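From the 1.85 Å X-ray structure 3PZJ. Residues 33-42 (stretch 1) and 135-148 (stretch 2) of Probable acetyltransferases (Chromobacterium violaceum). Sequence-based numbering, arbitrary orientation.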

ATOM      1  N   ALA A  33      -8.083 -12.857  22.560  1.00 37.33           N
ATOM      2  CA  ALA A  33      -9.316 -12.096  22.313  1.00 37.80           C
ATOM      3  C   ALA A  33      -9.224 -10.687  22.825  1.00 37.56           C
ATOM      4  O   ALA A  33      -8.639 -10.470  23.882  1.00 38.89           O
ATOM      5  CB  ALA A  33     -10.520 -12.753  22.904  1.00 39.35           C
ATOM      6  N   ILE A  34      -9.844  -9.768  22.091  1.00 36.51           N
ATOM      7  CA  ILE A  34      -9.925  -8.358  22.446  1.00 36.56           C
ATOM      8  C   ILE A  34     -11.320  -8.135  23.022  1.00 37.63           C
ATOM      9  O   ILE A  34     -12.308  -8.267  22.320  1.00 36.64           O
ATOM     10  CB  ILE A  34      -9.681  -7.429  21.235  1.00 35.38           C
ATOM     11  CG1 ILE A  34      -8.331  -7.720  20.584  1.00 37.64           C
ATOM     12  CG2 ILE A  34      -9.778  -5.970  21.673  1.00 34.31           C
ATOM     13  CD1 ILE A  34      -8.184  -7.299  19.083  1.00 30.32           C
ATOM     14  N   ARG A  35     -11.400  -7.845  24.329  1.00 39.51           N
ATOM     15  CA  ARG A  35     -12.681  -7.868  25.035  1.00 40.93           C
ATOM     16  C   ARG A  35     -13.199  -6.440  25.182  1.00 41.39           C
ATOM     17  O   ARG A  35     -12.453  -5.528  25.597  1.00 42.67           O
ATOM     18  CB  ARG A  35     -12.546  -8.602  26.410  1.00 43.29           C
ATOM     19  N   GLY A  36     -14.458  -6.220  24.804  1.00 39.17           N
ATOM     20  CA  GLY A  36     -15.095  -4.962  25.080  1.00 38.90           C
ATOM     21  C   GLY A  36     -16.231  -5.125  26.061  1.00 39.45           C
ATOM     22  O   GLY A  36     -16.303  -6.116  26.825  1.00 40.50           O
ATOM     23  N   GLU A  37     -17.113  -4.143  26.058  1.00 39.12           N
ATOM     24  CA  GLU A  37     -18.274  -4.164  26.941  1.00 42.06           C
ATOM     25  C   GLU A  37     -19.346  -5.115  26.400  1.00 41.14           C
ATOM     26  O   GLU A  37     -19.857  -5.942  27.165  1.00 43.36           O
ATOM     27  CB  GLU A  37     -18.799  -2.736  27.164  1.00 42.87           C
ATOM     28  N   ALA A  38     -19.676  -5.051  25.104  1.00 39.53           N
ATOM     29  CA  ALA A  38     -20.787  -5.892  24.564  1.00 38.66           C
ATOM     30  C   ALA A  38     -20.275  -6.904  23.551  1.00 38.07           C
ATOM     31  O   ALA A  38     -20.993  -7.777  23.108  1.00 37.78           O
ATOM     32  CB  ALA A  38     -21.863  -5.050  23.929  1.00 39.71           C
ATOM     33  N   VAL A  39     -19.023  -6.761  23.145  1.00 36.95           N
ATOM     34  CA  VAL A  39     -18.457  -7.604  22.091  1.00 36.08           C
ATOM     35  C   VAL A  39     -17.129  -8.109  22.546  1.00 36.22           C
ATOM     36  O   VAL A  39     -16.413  -7.463  23.340  1.00 36.40           O
ATOM     37  CB  VAL A  39     -18.217  -6.759  20.806  1.00 35.56           C
ATOM     38  CG1 VAL A  39     -17.192  -7.403  19.943  1.00 36.05           C
ATOM     39  CG2 VAL A  39     -19.534  -6.536  20.069  1.00 36.60           C
ATOM     40  N   SER A  40     -16.770  -9.251  22.000  1.00 35.28           N
ATOM     41  CA  SER A  40     -15.402  -9.701  22.045  1.00 35.16           C
ATOM     42  C   SER A  40     -15.016 -10.078  20.607  1.00 31.76           C
ATOM     43  O   SER A  40     -15.827 -10.659  19.843  1.00 31.91           O
ATOM     44  CB  SER A  40     -15.284 -10.892  23.004  1.00 37.18           C
ATOM     45  OG  SER A  40     -15.086 -12.082  22.275  1.00 42.47           O
ATOM     46  N   LEU A  41     -13.780  -9.778  20.273  1.00 31.45           N
ATOM     47  CA  LEU A  41     -13.168 -10.125  18.966  1.00 30.48           C
ATOM     48  C   LEU A  41     -12.209 -11.302  19.202  1.00 29.79           C
ATOM     49  O   LEU A  41     -11.221 -11.176  19.982  1.00 28.69           O
ATOM     50  CB  LEU A  41     -12.366  -8.942  18.483  1.00 30.38           C
ATOM     51  CG  LEU A  41     -13.082  -7.882  17.653  1.00 34.00           C
ATOM     52  CD1 LEU A  41     -14.607  -7.923  17.627  1.00 30.45           C
ATOM     53  CD2 LEU A  41     -12.524  -6.487  17.866  1.00 30.26           C
ATOM     54  N   GLN A  42     -12.564 -12.443  18.642  1.00 27.90           N
ATOM     55  CA  GLN A  42     -11.784 -13.616  18.851  1.00 29.87           C
ATOM     56  C   GLN A  42     -10.896 -13.837  17.668  1.00 28.09           C
ATOM     57  O   GLN A  42     -11.375 -13.808  16.537  1.00 29.33           O
ATOM     58  CB  GLN A  42     -12.684 -14.868  19.029  1.00 30.00           C
ATOM     59  CG  GLN A  42     -13.686 -14.762  20.144  1.00 36.17           C
ATOM     60  CD  GLN A  42     -13.129 -15.021  21.529  1.00 43.50           C
ATOM     61  OE1 GLN A  42     -12.078 -15.657  21.691  1.00 52.13           O
ATOM     62  NE2 GLN A  42     -13.865 -14.549  22.578  1.00 48.22           N
ATOM     63  N   ARG A 135     -25.119  -1.359  17.654  1.00 36.27           N
ATOM     64  CA  ARG A 135     -24.119  -0.938  18.598  1.00 34.09           C
ATOM     65  C   ARG A 135     -22.956  -1.923  18.693  1.00 33.18           C
ATOM     66  O   ARG A 135     -21.827  -1.497  18.957  1.00 30.70           O
ATOM     67  CB  ARG A 135     -24.731  -0.670  20.012  1.00 35.99           C
ATOM     68  N   LEU A 136     -23.202  -3.221  18.491  1.00 31.98           N
ATOM     69  CA  LEU A 136     -22.067  -4.192  18.468  1.00 32.41           C
ATOM     70  C   LEU A 136     -21.163  -3.948  17.271  1.00 29.84           C
ATOM     71  O   LEU A 136     -19.966  -4.111  17.360  1.00 28.71           O
ATOM     72  CB  LEU A 136     -22.549  -5.634  18.402  1.00 32.32           C
ATOM     73  CG  LEU A 136     -23.604  -6.094  19.409  1.00 38.75           C
ATOM     74  CD1 LEU A 136     -23.913  -7.575  19.268  1.00 37.42           C
ATOM     75  CD2 LEU A 136     -23.150  -5.790  20.805  1.00 41.60           C
ATOM     76  N   ALA A 137     -21.724  -3.628  16.115  1.00 28.81           N
ATOM     77  CA  ALA A 137     -20.861  -3.310  14.963  1.00 28.71           C
ATOM     78  C   ALA A 137     -19.903  -2.161  15.260  1.00 27.66           C
ATOM     79  O   ALA A 137     -18.722  -2.268  14.996  1.00 26.39           O
ATOM     80  CB  ALA A 137     -21.668  -3.036  13.692  1.00 29.41           C
ATOM     81  N   THR A 138     -20.424  -1.062  15.814  1.00 26.86           N
ATOM     82  CA  THR A 138     -19.632   0.099  16.156  1.00 26.10           C
ATOM     83  C   THR A 138     -18.580  -0.255  17.195  1.00 25.59           C
ATOM     84  O   THR A 138     -17.423   0.123  17.064  1.00 25.18           O
ATOM     85  CB  THR A 138     -20.550   1.261  16.633  1.00 28.72           C
ATOM     86  OG1 THR A 138     -21.540   1.447  15.599  1.00 29.18           O
ATOM     87  CG2 THR A 138     -19.735   2.542  16.773  1.00 29.86           C
ATOM     88  N   GLU A 139     -18.945  -1.041  18.205  1.00 25.62           N
ATOM     89  CA  GLU A 139     -17.953  -1.450  19.159  1.00 25.82           C
ATOM     90  C   GLU A 139     -16.865  -2.308  18.541  1.00 25.53           C
ATOM     91  O   GLU A 139     -15.686  -2.122  18.888  1.00 25.28           O
ATOM     92  CB  GLU A 139     -18.614  -2.196  20.332  1.00 28.04           C
ATOM     93  CG  GLU A 139     -17.568  -2.457  21.408  1.00 27.75           C
ATOM     94  CD  GLU A 139     -18.148  -2.884  22.758  1.00 36.00           C
ATOM     95  OE1 GLU A 139     -19.319  -3.305  22.809  1.00 40.90           O
ATOM     96  OE2 GLU A 139     -17.395  -2.806  23.765  1.00 39.66           O
ATOM     97  N   ALA A 140     -17.229  -3.206  17.602  1.00 23.68           N
ATOM     98  CA  ALA A 140     -16.214  -4.054  16.966  1.00 24.90           C
ATOM     99  C   ALA A 140     -15.112  -3.168  16.305  1.00 23.14           C
ATOM    100  O   ALA A 140     -13.907  -3.358  16.471  1.00 22.61           O
ATOM    101  CB  ALA A 140     -16.877  -4.965  15.942  1.00 24.40           C
ATOM    102  N   VAL A 141     -15.544  -2.184  15.553  1.00 23.45           N
ATOM    103  CA  VAL A 141     -14.588  -1.333  14.885  1.00 21.97           C
ATOM    104  C   VAL A 141     -13.776  -0.459  15.914  1.00 23.20           C
ATOM    105  O   VAL A 141     -12.539  -0.338  15.850  1.00 23.39           O
ATOM    106  CB  VAL A 141     -15.269  -0.472  13.829  1.00 21.06           C
ATOM    107  CG1 VAL A 141     -14.261   0.523  13.304  1.00 22.14           C
ATOM    108  CG2 VAL A 141     -15.731  -1.309  12.662  1.00 20.89           C
ATOM    109  N   PHE A 142     -14.479   0.151  16.852  1.00 24.87           N
ATOM    110  CA  PHE A 142     -13.819   0.910  17.928  1.00 24.20           C
ATOM    111  C   PHE A 142     -12.764   0.077  18.640  1.00 23.59           C
ATOM    112  O   PHE A 142     -11.682   0.596  18.899  1.00 23.07           O
ATOM    113  CB  PHE A 142     -14.875   1.285  18.934  1.00 27.27           C
ATOM    114  CG  PHE A 142     -14.353   1.948  20.151  1.00 32.56           C
ATOM    115  CD1 PHE A 142     -14.253   3.306  20.205  1.00 38.43           C
ATOM    116  CD2 PHE A 142     -14.100   1.206  21.311  1.00 38.94           C
ATOM    117  CE1 PHE A 142     -13.817   3.941  21.379  1.00 38.56           C
ATOM    118  CE2 PHE A 142     -13.672   1.822  22.457  1.00 40.55           C
ATOM    119  CZ  PHE A 142     -13.534   3.192  22.488  1.00 42.47           C
ATOM    120  N   LEU A 143     -13.027  -1.202  18.901  1.00 23.92           N
ATOM    121  CA  LEU A 143     -12.010  -2.085  19.565  1.00 24.06           C
ATOM    122  C   LEU A 143     -10.735  -2.325  18.708  1.00 24.07           C
ATOM    123  O   LEU A 143      -9.612  -2.337  19.263  1.00 23.24           O
ATOM    124  CB  LEU A 143     -12.609  -3.396  19.971  1.00 25.07           C
ATOM    125  CG  LEU A 143     -13.570  -3.382  21.112  1.00 26.13           C
ATOM    126  CD1 LEU A 143     -14.346  -4.758  21.228  1.00 29.94           C
ATOM    127  CD2 LEU A 143     -12.798  -3.048  22.414  1.00 30.49           C
ATOM    128  N   LEU A 144     -10.873  -2.388  17.358  1.00 23.42           N
ATOM    129  CA  LEU A 144      -9.683  -2.484  16.533  1.00 23.04           C
ATOM    130  C   LEU A 144      -8.966  -1.185  16.471  1.00 24.41           C
ATOM    131  O   LEU A 144      -7.733  -1.198  16.448  1.00 24.60           O
ATOM    132  CB  LEU A 144      -9.966  -3.027  15.146  1.00 24.80           C
ATOM    133  CG  LEU A 144     -10.372  -4.495  15.008  1.00 24.64           C
ATOM    134  CD1 LEU A 144     -10.373  -4.865  13.557  1.00 27.17           C
ATOM    135  CD2 LEU A 144      -9.499  -5.489  15.818  1.00 29.13           C
ATOM    136  N   LEU A 145      -9.667  -0.049  16.487  1.00 23.22           N
ATOM    137  CA  LEU A 145      -8.945   1.243  16.516  1.00 23.84           C
ATOM    138  C   LEU A 145      -8.164   1.365  17.847  1.00 23.70           C
ATOM    139  O   LEU A 145      -6.930   1.628  17.853  1.00 22.84           O
ATOM    140  CB  LEU A 145      -9.945   2.376  16.324  1.00 24.81           C
ATOM    141  CG  LEU A 145     -10.480   2.499  14.889  1.00 26.76           C
ATOM    142  CD1 LEU A 145     -11.724   3.418  14.908  1.00 22.96           C
ATOM    143  CD2 LEU A 145      -9.362   3.069  13.988  1.00 24.23           C
ATOM    144  N   LYS A 146      -8.884   1.149  18.958  1.00 22.60           N
ATOM    145  CA  LYS A 146      -8.284   1.267  20.277  1.00 26.47           C
ATOM    146  C   LYS A 146      -7.044   0.416  20.323  1.00 25.07           C
ATOM    147  O   LYS A 146      -5.981   0.871  20.742  1.00 25.18           O
ATOM    148  CB  LYS A 146      -9.261   0.808  21.344  1.00 28.01           C
ATOM    149  CG  LYS A 146      -8.759   0.950  22.806  1.00 31.36           C
ATOM    150  CD  LYS A 146      -9.757   0.202  23.691  1.00 36.08           C
ATOM    151  CE  LYS A 146      -9.579   0.546  25.175  1.00 42.60           C
ATOM    152  NZ  LYS A 146     -10.942   0.490  25.820  1.00 47.05           N
ATOM    153  N   THR A 147      -7.179  -0.827  19.841  1.00 23.81           N
ATOM    154  CA  THR A 147      -6.119  -1.778  19.926  1.00 25.44           C
ATOM    155  C   THR A 147      -4.906  -1.370  19.106  1.00 24.28           C
ATOM    156  O   THR A 147      -3.754  -1.547  19.540  1.00 24.85           O
ATOM    157  CB  THR A 147      -6.597  -3.207  19.547  1.00 24.78           C
ATOM    158  OG1 THR A 147      -7.631  -3.669  20.466  1.00 25.37           O
ATOM    159  CG2 THR A 147      -5.441  -4.161  19.597  1.00 28.31           C
ATOM    160  N   ALA A 148      -5.151  -0.865  17.906  1.00 24.92           N
ATOM    161  CA  ALA A 148      -4.067  -0.453  17.039  1.00 24.52           C
ATOM    162  C   ALA A 148      -3.299   0.726  17.653  1.00 25.99           C
ATOM    163  O   ALA A 148      -2.010   0.740  17.656  1.00 26.93           O
ATOM    164  CB  ALA A 148      -4.613  -0.090  15.606  1.00 24.34           C
TER

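A β-hairpin lies across one face of a helix. In stretch 1, residues 34-35 and 39-42 form two short strands, held together by paired backbone hydrogen bonds between Ile 34 and Leu 41 (N to O, 2.9 Å each way) and closed at the turn by Gly 36 N to Val 39 O at 2.7 Å. Stretch 2 is helical throughout. Strand 39-42 and the helix run at 53° to each other, with axes 8.5 Å apart at closest approach, and the two stretches bury 545 Å² between them.

Along the helix, the first residue to engage is Leu 136. Its CA-to-CB bond points sideways, but the m,t rotamer brings its end nearer the hairpin. Its CB lies 3.6 Å from Val 39 CG2, and its CD2 lies 3.5 Å from Ala 38 CB, so a single leucine covers both the last turn residue and the start of the second strand. Ala 137 and Thr 138 take no part.

Glu 139, one turn on from Leu 136, supplies the polar part of the contact. Extended through chi1 and chi2, both t, its carboxylate reaches the turn, where backbone amides need acceptors. OE2 accepts from Glu 37 N at 2.7 Å and OE1 from Ala 38 N at 2.9 Å; a weak bond from Ala 38 N to OE2 (3.5 Å) adds to the grip. Because the donors are main-chain amides, these bonds do not use the side chains of Glu 37 and Ala 38. Gly 36 has a different role, steric: its CA is already 3.4 Å from Glu 139 OE2, and an ideal CB there would clash with that oxygen and with Leu 143 CD1.

Ala 140 meets Leu 41 with both its backbone and its methyl: Leu 41 CD2 sits 3.7 Å from Ala 140 O, and Leu 41 CD1 is 4.1 Å from Ala 140 CB. Val 141 and Phe 142 contribute nothing here.

Leu 143, one turn beyond Glu 139, points toward the hairpin and touches both strands. Its CB packs 3.7 Å from Leu 41 CD2 and 4.2 Å from Ile 34 CG2, while its CD1 lies 4.1 Å from Val 39 CG1. Leu 144 starts sideways, yet its CD2 comes within 3.8 Å of Leu 41 CD2 and 4.0 Å of Ile 34 CD1, extending the apolar layer.

Thr 147 ends the contact. Its OG1 donates to Leu 143 O at 2.7 Å, satisfying the hydroxyl within the helix, and the same OG1 lies 3.4 Å from Ile 34 CG2.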